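Local coordinates for protein tripartite terminase subunit 3 (PDB 3N4P) that helps drive packaging of viral genomic DNA into empty capsids as part of the terminase motor, this domain being its nuclease, at residues Tyr56-Pro69 against Leu125-Glu139. Numbering follows the deposited sequence.
Sequences YDYFGKTLYVYLDP and LSLHPYLDELRIAVE
Glu133 OE1 is gripped from opposite faces of its carboxylate by two donors: Thr62 OG1 across the contact (2.8 Å) and, in a salt bridge, Arg135 NE of the same strand, whose NH1 is hydrogen-bonded to Ala273 O. With Thr62 OG1 beside the backbone N (chi1 -65°), the methyl CG2 lies over one face of the Tyr64 ring, toward its rim, while Arg135 runs alongside that ring and brings CD to 3.3 Å from Tyr64 CE2. Strands 62-67 and 133-138 pair in parallel through backbone hydrogen bonds, from Leu63 N to Glu133 O (3.0 Å) through to Glu139 N to Leu67 O (2.9 Å). On the other side of the sheet Leu63, Val65 and Leu67 lie beside Leu134, Ile136 and Val138 in one apolar layer; Leu63 CD1 lies 3.6 Å from Leu134 CD2. Ahead of the strands, Tyr130 CD1 sits over the centre of the Tyr56 ring, 3.5 Å from Tyr56 CD2, and Phe59 completes the aromatic cluster, its ring plane at 43° to that of Tyr130. At the far end Asp68 OD2 comes within 2.8 Å of Glu139 OE2, a closeness of like charges that the magnesium ion they bind probably makes tolerable; with nearby Asp256 they are the predicted nuclease residues. Both metal ligands thus lie near the C-terminal ends of neighbouring strands, as in the RNase H-like fold of terminase nucleases. Strands 80-88 and 165-172 continue the sheet on either side, helix 144-161 covers the face of Leu67, Leu134 and Val138, and helix 256-267 packs against Tyr66 and Ala137.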
loop_
_atom_site.group_PDB
_atom_site.type_symbol
_atom_site.label_atom_id
_atom_site.label_comp_id
_atom_site.label_asym_id
_atom_site.label_seq_id
_atom_site.Cartn_x
_atom_site.Cartn_y
_atom_site.Cartn_z
ATOM N N TYR B 56 12.399 -5.897 -11.108
ATOM C CA TYR B 56 12.519 -6.805 -9.976
ATOM C C TYR B 56 13.865 -6.770 -9.278
ATOM O O TYR B 56 14.109 -7.550 -8.356
ATOM C CB TYR B 56 12.269 -8.238 -10.451
ATOM C CG TYR B 56 10.896 -8.420 -11.090
ATOM C CD1 TYR B 56 10.735 -9.198 -12.240
ATOM C CD2 TYR B 56 9.757 -7.790 -10.546
ATOM C CE1 TYR B 56 9.495 -9.330 -12.829
ATOM C CE2 TYR B 56 8.518 -7.922 -11.132
ATOM C CZ TYR B 56 8.397 -8.697 -12.276
ATOM O OH TYR B 56 7.172 -8.838 -12.868
ATOM N N ASP B 57 14.741 -5.873 -9.712
ATOM C CA ASP B 57 16.120 -5.871 -9.232
ATOM C C ASP B 57 16.172 -5.957 -7.716
ATOM O O ASP B 57 16.973 -6.706 -7.187
ATOM C CB ASP B 57 16.870 -4.628 -9.736
ATOM C CG ASP B 57 16.388 -4.184 -11.125
ATOM O OD1 ASP B 57 15.206 -3.694 -11.196
ATOM O OD2 ASP B 57 17.172 -4.342 -12.107
ATOM N N TYR B 58 15.269 -5.247 -7.039
ATOM C CA TYR B 58 15.250 -5.140 -5.577
ATOM C C TYR B 58 14.423 -6.161 -4.796
ATOM O O TYR B 58 14.393 -6.099 -3.572
ATOM C CB TYR B 58 14.878 -3.690 -5.164
ATOM C CG TYR B 58 15.967 -2.740 -5.614
ATOM C CD1 TYR B 58 17.037 -2.452 -4.769
ATOM C CD2 TYR B 58 16.000 -2.242 -6.925
ATOM C CE1 TYR B 58 18.088 -1.623 -5.188
ATOM C CE2 TYR B 58 17.067 -1.421 -7.369
ATOM C CZ TYR B 58 18.091 -1.115 -6.480
ATOM O OH TYR B 58 19.141 -0.314 -6.858
ATOM N N PHE B 59 13.770 -7.109 -5.468
ATOM C CA PHE B 59 13.051 -8.161 -4.727
ATOM C C PHE B 59 13.919 -9.335 -4.367
ATOM O O PHE B 59 14.752 -9.792 -5.163
ATOM C CB PHE B 59 11.828 -8.666 -5.505
ATOM C CG PHE B 59 10.729 -7.659 -5.591
ATOM C CD1 PHE B 59 10.777 -6.635 -6.545
ATOM C CD2 PHE B 59 9.668 -7.708 -4.717
ATOM C CE1 PHE B 59 9.765 -5.672 -6.628
ATOM C CE2 PHE B 59 8.650 -6.756 -4.791
ATOM C CZ PHE B 59 8.726 -5.703 -5.743
ATOM N N GLY B 60 13.710 -9.887 -3.187
ATOM C CA GLY B 60 14.363 -11.167 -2.936
ATOM C C GLY B 60 13.789 -12.231 -3.890
ATOM O O GLY B 60 12.623 -12.163 -4.248
ATOM N N LYS B 61 14.617 -13.197 -4.329
ATOM C CA LYS B 61 14.130 -14.223 -5.241
ATOM C C LYS B 61 13.701 -15.504 -4.533
ATOM O O LYS B 61 13.264 -16.479 -5.168
ATOM C CB LYS B 61 15.151 -14.476 -6.356
ATOM C CG LYS B 61 15.543 -13.141 -6.963
ATOM C CD LYS B 61 16.296 -13.318 -8.251
ATOM C CE LYS B 61 16.119 -12.044 -9.062
ATOM N NZ LYS B 61 17.339 -11.793 -9.911
ATOM N N THR B 62 13.785 -15.478 -3.218
ATOM C CA THR B 62 13.441 -16.625 -2.466
ATOM C C THR B 62 12.155 -16.462 -1.692
ATOM O O THR B 62 12.031 -15.553 -0.912
ATOM C CB THR B 62 14.587 -17.005 -1.514
ATOM O OG1 THR B 62 15.709 -17.380 -2.298
ATOM C CG2 THR B 62 14.196 -18.231 -0.695
ATOM N N LEU B 63 11.221 -17.394 -1.869
ATOM C CA LEU B 63 9.995 -17.450 -1.043
ATOM C C LEU B 63 10.262 -18.253 0.248
ATOM O O LEU B 63 10.551 -19.426 0.181
ATOM C CB LEU B 63 8.896 -18.198 -1.830
ATOM C CG LEU B 63 7.474 -17.733 -1.885
ATOM C CD1 LEU B 63 6.363 -18.845 -2.110
ATOM C CD2 LEU B 63 7.092 -16.648 -0.797
ATOM N N TYR B 64 10.162 -17.660 1.414
ATOM C CA TYR B 64 10.273 -18.387 2.680
ATOM C C TYR B 64 8.860 -18.754 3.142
ATOM O O TYR B 64 7.984 -17.867 3.226
ATOM C CB TYR B 64 10.968 -17.482 3.749
ATOM C CG TYR B 64 12.402 -17.232 3.364
ATOM C CD1 TYR B 64 12.729 -16.209 2.476
ATOM C CD2 TYR B 64 13.424 -18.117 3.772
ATOM C CE1 TYR B 64 14.105 -15.992 2.062
ATOM C CE2 TYR B 64 14.821 -17.931 3.371
ATOM C CZ TYR B 64 15.132 -16.870 2.495
ATOM O OH TYR B 64 16.436 -16.685 2.040
ATOM N N VAL B 65 8.607 -20.014 3.459
ATOM C CA VAL B 65 7.318 -20.319 4.073
ATOM C C VAL B 65 7.413 -21.115 5.398
ATOM O O VAL B 65 8.294 -21.919 5.579
ATOM C CB VAL B 65 6.278 -21.085 3.073
ATOM C CG1 VAL B 65 6.670 -21.130 1.578
ATOM C CG2 VAL B 65 5.837 -22.353 3.633
ATOM N N TYR B 66 6.416 -20.995 6.260
ATOM C CA TYR B 66 6.418 -21.766 7.483
ATOM C C TYR B 66 5.031 -22.254 7.721
ATOM O O TYR B 66 4.090 -21.485 7.566
ATOM C CB TYR B 66 6.694 -20.787 8.626
ATOM C CG TYR B 66 6.648 -21.365 9.992
ATOM C CD1 TYR B 66 7.788 -21.955 10.556
ATOM C CD2 TYR B 66 5.500 -21.256 10.780
ATOM C CE1 TYR B 66 7.778 -22.454 11.884
ATOM C CE2 TYR B 66 5.470 -21.770 12.091
ATOM C CZ TYR B 66 6.611 -22.356 12.630
ATOM O OH TYR B 66 6.598 -22.840 13.915
ATOM N N LEU B 67 4.910 -23.470 8.238
ATOM C CA LEU B 67 3.626 -23.912 8.722
ATOM C C LEU B 67 3.785 -24.776 9.940
ATOM O O LEU B 67 4.811 -25.413 10.142
ATOM C CB LEU B 67 2.839 -24.684 7.637
ATOM C CG LEU B 67 3.460 -25.986 7.144
ATOM C CD1 LEU B 67 2.397 -27.070 6.656
ATOM C CD2 LEU B 67 4.391 -25.645 6.005
ATOM N N ASP B 68 2.731 -24.809 10.737
ATOM C CA ASP B 68 2.684 -25.616 11.954
ATOM C C ASP B 68 1.509 -26.547 11.893
ATOM O O ASP B 68 0.424 -26.196 12.364
ATOM C CB ASP B 68 2.542 -24.707 13.196
ATOM C CG ASP B 68 2.371 -25.508 14.504
ATOM O OD1 ASP B 68 2.407 -26.768 14.499
ATOM O OD2 ASP B 68 2.207 -24.867 15.556
ATOM N N PRO B 69 1.700 -27.745 11.313
ATOM C CA PRO B 69 0.506 -28.569 11.139
ATOM C C PRO B 69 -0.086 -28.922 12.496
ATOM O O PRO B 69 0.654 -29.269 13.433
ATOM C CB PRO B 69 1.016 -29.832 10.405
ATOM C CG PRO B 69 2.503 -29.814 10.555
ATOM C CD PRO B 69 2.929 -28.381 10.800
ATOM N N LEU B 125 3.883 -18.367 -6.697
ATOM C CA LEU B 125 4.959 -18.437 -7.675
ATOM C C LEU B 125 4.468 -17.897 -9.013
ATOM O O LEU B 125 5.146 -17.132 -9.666
ATOM C CB LEU B 125 5.460 -19.911 -7.867
ATOM C CG LEU B 125 6.239 -20.363 -6.620
ATOM C CD1 LEU B 125 6.654 -21.766 -6.817
ATOM C CD2 LEU B 125 7.457 -19.449 -6.294
ATOM N N SER B 126 3.268 -18.304 -9.381
ATOM C CA SER B 126 2.548 -17.819 -10.546
ATOM C C SER B 126 2.415 -16.291 -10.627
ATOM O O SER B 126 2.582 -15.704 -11.705
ATOM C CB SER B 126 1.145 -18.367 -10.447
ATOM O OG SER B 126 0.604 -18.479 -11.723
ATOM N N LEU B 127 2.070 -15.655 -9.510
ATOM C CA LEU B 127 1.968 -14.199 -9.485
ATOM C C LEU B 127 3.305 -13.412 -9.458
ATOM O O LEU B 127 3.320 -12.238 -9.803
ATOM C CB LEU B 127 1.077 -13.719 -8.336
ATOM C CG LEU B 127 -0.388 -14.064 -8.538
ATOM C CD1 LEU B 127 -1.138 -14.071 -7.161
ATOM C CD2 LEU B 127 -0.929 -13.038 -9.479
ATOM N N HIS B 128 4.413 -14.063 -9.104
ATOM C CA HIS B 128 5.683 -13.364 -8.929
ATOM C C HIS B 128 6.811 -14.134 -9.580
ATOM O O HIS B 128 7.522 -14.899 -8.919
ATOM C CB HIS B 128 5.953 -13.240 -7.438
ATOM C CG HIS B 128 4.828 -12.628 -6.668
ATOM N ND1 HIS B 128 3.786 -13.372 -6.154
ATOM C CD2 HIS B 128 4.586 -11.344 -6.317
ATOM C CE1 HIS B 128 2.948 -12.570 -5.519
ATOM N NE2 HIS B 128 3.410 -11.332 -5.608
ATOM N N PRO B 129 6.973 -13.960 -10.896
ATOM C CA PRO B 129 7.817 -14.907 -11.614
ATOM C C PRO B 129 9.284 -14.765 -11.227
ATOM O O PRO B 129 10.109 -15.673 -11.506
ATOM C CB PRO B 129 7.603 -14.540 -13.080
ATOM C CG PRO B 129 7.001 -13.129 -13.085
ATOM C CD PRO B 129 6.550 -12.792 -11.706
ATOM N N TYR B 130 9.611 -13.630 -10.610
ATOM C CA TYR B 130 10.991 -13.376 -10.255
ATOM C C TYR B 130 11.407 -14.358 -9.164
ATOM O O TYR B 130 12.583 -14.492 -8.911
ATOM C CB TYR B 130 11.203 -11.909 -9.801
ATOM C CG TYR B 130 10.247 -11.434 -8.746
ATOM C CD1 TYR B 130 9.004 -10.885 -9.095
ATOM C CD2 TYR B 130 10.554 -11.544 -7.401
ATOM C CE1 TYR B 130 8.127 -10.451 -8.144
ATOM C CE2 TYR B 130 9.621 -11.157 -6.434
ATOM C CZ TYR B 130 8.443 -10.572 -6.815
ATOM O OH TYR B 130 7.536 -10.151 -5.866
ATOM N N LEU B 131 10.435 -15.027 -8.510
ATOM C CA LEU B 131 10.768 -15.900 -7.410
ATOM C C LEU B 131 11.328 -17.190 -8.032
ATOM O O LEU B 131 10.641 -17.819 -8.833
ATOM C CB LEU B 131 9.522 -16.222 -6.629
ATOM C CG LEU B 131 8.901 -15.099 -5.824
ATOM C CD1 LEU B 131 7.684 -15.619 -5.031
ATOM C CD2 LEU B 131 9.867 -14.366 -4.890
ATOM N N ASP B 132 12.582 -17.537 -7.705
ATOM C CA ASP B 132 13.244 -18.694 -8.325
ATOM C C ASP B 132 13.655 -19.840 -7.398
ATOM O O ASP B 132 14.196 -20.848 -7.888
ATOM C CB ASP B 132 14.418 -18.265 -9.267
ATOM C CG ASP B 132 15.724 -17.799 -8.518
ATOM O OD1 ASP B 132 15.753 -17.529 -7.271
ATOM O OD2 ASP B 132 16.763 -17.687 -9.241
ATOM N N GLU B 133 13.350 -19.707 -6.101
ATOM C CA GLU B 133 13.634 -20.711 -5.055
ATOM C C GLU B 133 12.590 -20.707 -3.932
ATOM O O GLU B 133 12.048 -19.664 -3.608
ATOM C CB GLU B 133 14.995 -20.393 -4.457
ATOM C CG GLU B 133 15.619 -21.367 -3.435
ATOM C CD GLU B 133 17.023 -20.868 -3.002
ATOM O OE1 GLU B 133 17.126 -19.849 -2.227
ATOM O OE2 GLU B 133 18.037 -21.466 -3.454
ATOM N N LEU B 134 12.333 -21.868 -3.338
ATOM C CA LEU B 134 11.481 -22.020 -2.147
ATOM C C LEU B 134 12.213 -22.557 -0.957
ATOM O O LEU B 134 12.917 -23.536 -1.087
ATOM C CB LEU B 134 10.445 -23.085 -2.376
ATOM C CG LEU B 134 9.116 -22.666 -2.875
ATOM C CD1 LEU B 134 8.404 -24.013 -3.326
ATOM C CD2 LEU B 134 8.392 -21.857 -1.745
ATOM N N ARG B 135 11.974 -21.988 0.210
ATOM C CA ARG B 135 12.562 -22.471 1.427
ATOM C C ARG B 135 11.482 -22.616 2.428
ATOM O O ARG B 135 10.821 -21.635 2.776
ATOM C CB ARG B 135 13.571 -21.488 1.941
ATOM C CG ARG B 135 14.886 -21.646 1.279
ATOM C CD ARG B 135 15.931 -20.581 1.713
ATOM N NE ARG B 135 17.074 -20.798 0.845
ATOM C CZ ARG B 135 18.310 -21.145 1.236
ATOM N NH1 ARG B 135 18.648 -21.208 2.539
ATOM N NH2 ARG B 135 19.232 -21.386 0.297
ATOM N N ILE B 136 11.313 -23.836 2.921
ATOM C CA ILE B 136 10.128 -24.202 3.670
ATOM C C ILE B 136 10.516 -24.785 5.013
ATOM O O ILE B 136 11.305 -25.683 5.065
ATOM C CB ILE B 136 9.297 -25.258 2.859
ATOM C CG1 ILE B 136 8.913 -24.673 1.504
ATOM C CG2 ILE B 136 8.029 -25.731 3.623
ATOM C CD1 ILE B 136 8.370 -25.749 0.506
ATOM N N ALA B 137 9.918 -24.294 6.086
ATOM C CA ALA B 137 10.047 -24.927 7.389
ATOM C C ALA B 137 8.732 -25.516 7.863
ATOM O O ALA B 137 7.723 -24.811 7.909
ATOM C CB ALA B 137 10.498 -23.843 8.414
ATOM N N VAL B 138 8.729 -26.729 8.341
ATOM C CA VAL B 138 7.491 -27.357 8.793
ATOM C C VAL B 138 7.760 -27.681 10.241
ATOM O O VAL B 138 8.628 -28.491 10.521
ATOM C CB VAL B 138 7.185 -28.732 8.078
ATOM C CG1 VAL B 138 5.874 -29.332 8.589
ATOM C CG2 VAL B 138 7.075 -28.621 6.556
ATOM N N GLU B 139 6.998 -27.091 11.155
ATOM C CA GLU B 139 7.154 -27.380 12.560
ATOM C C GLU B 139 6.730 -28.776 12.872
ATOM O O GLU B 139 5.658 -29.198 12.491
ATOM C CB GLU B 139 6.310 -26.458 13.444
ATOM C CG GLU B 139 6.972 -26.196 14.833
ATOM C CD GLU B 139 5.999 -26.303 16.009
ATOM O OE1 GLU B 139 6.342 -26.980 17.011
ATOM O OE2 GLU B 139 4.893 -25.716 15.929
#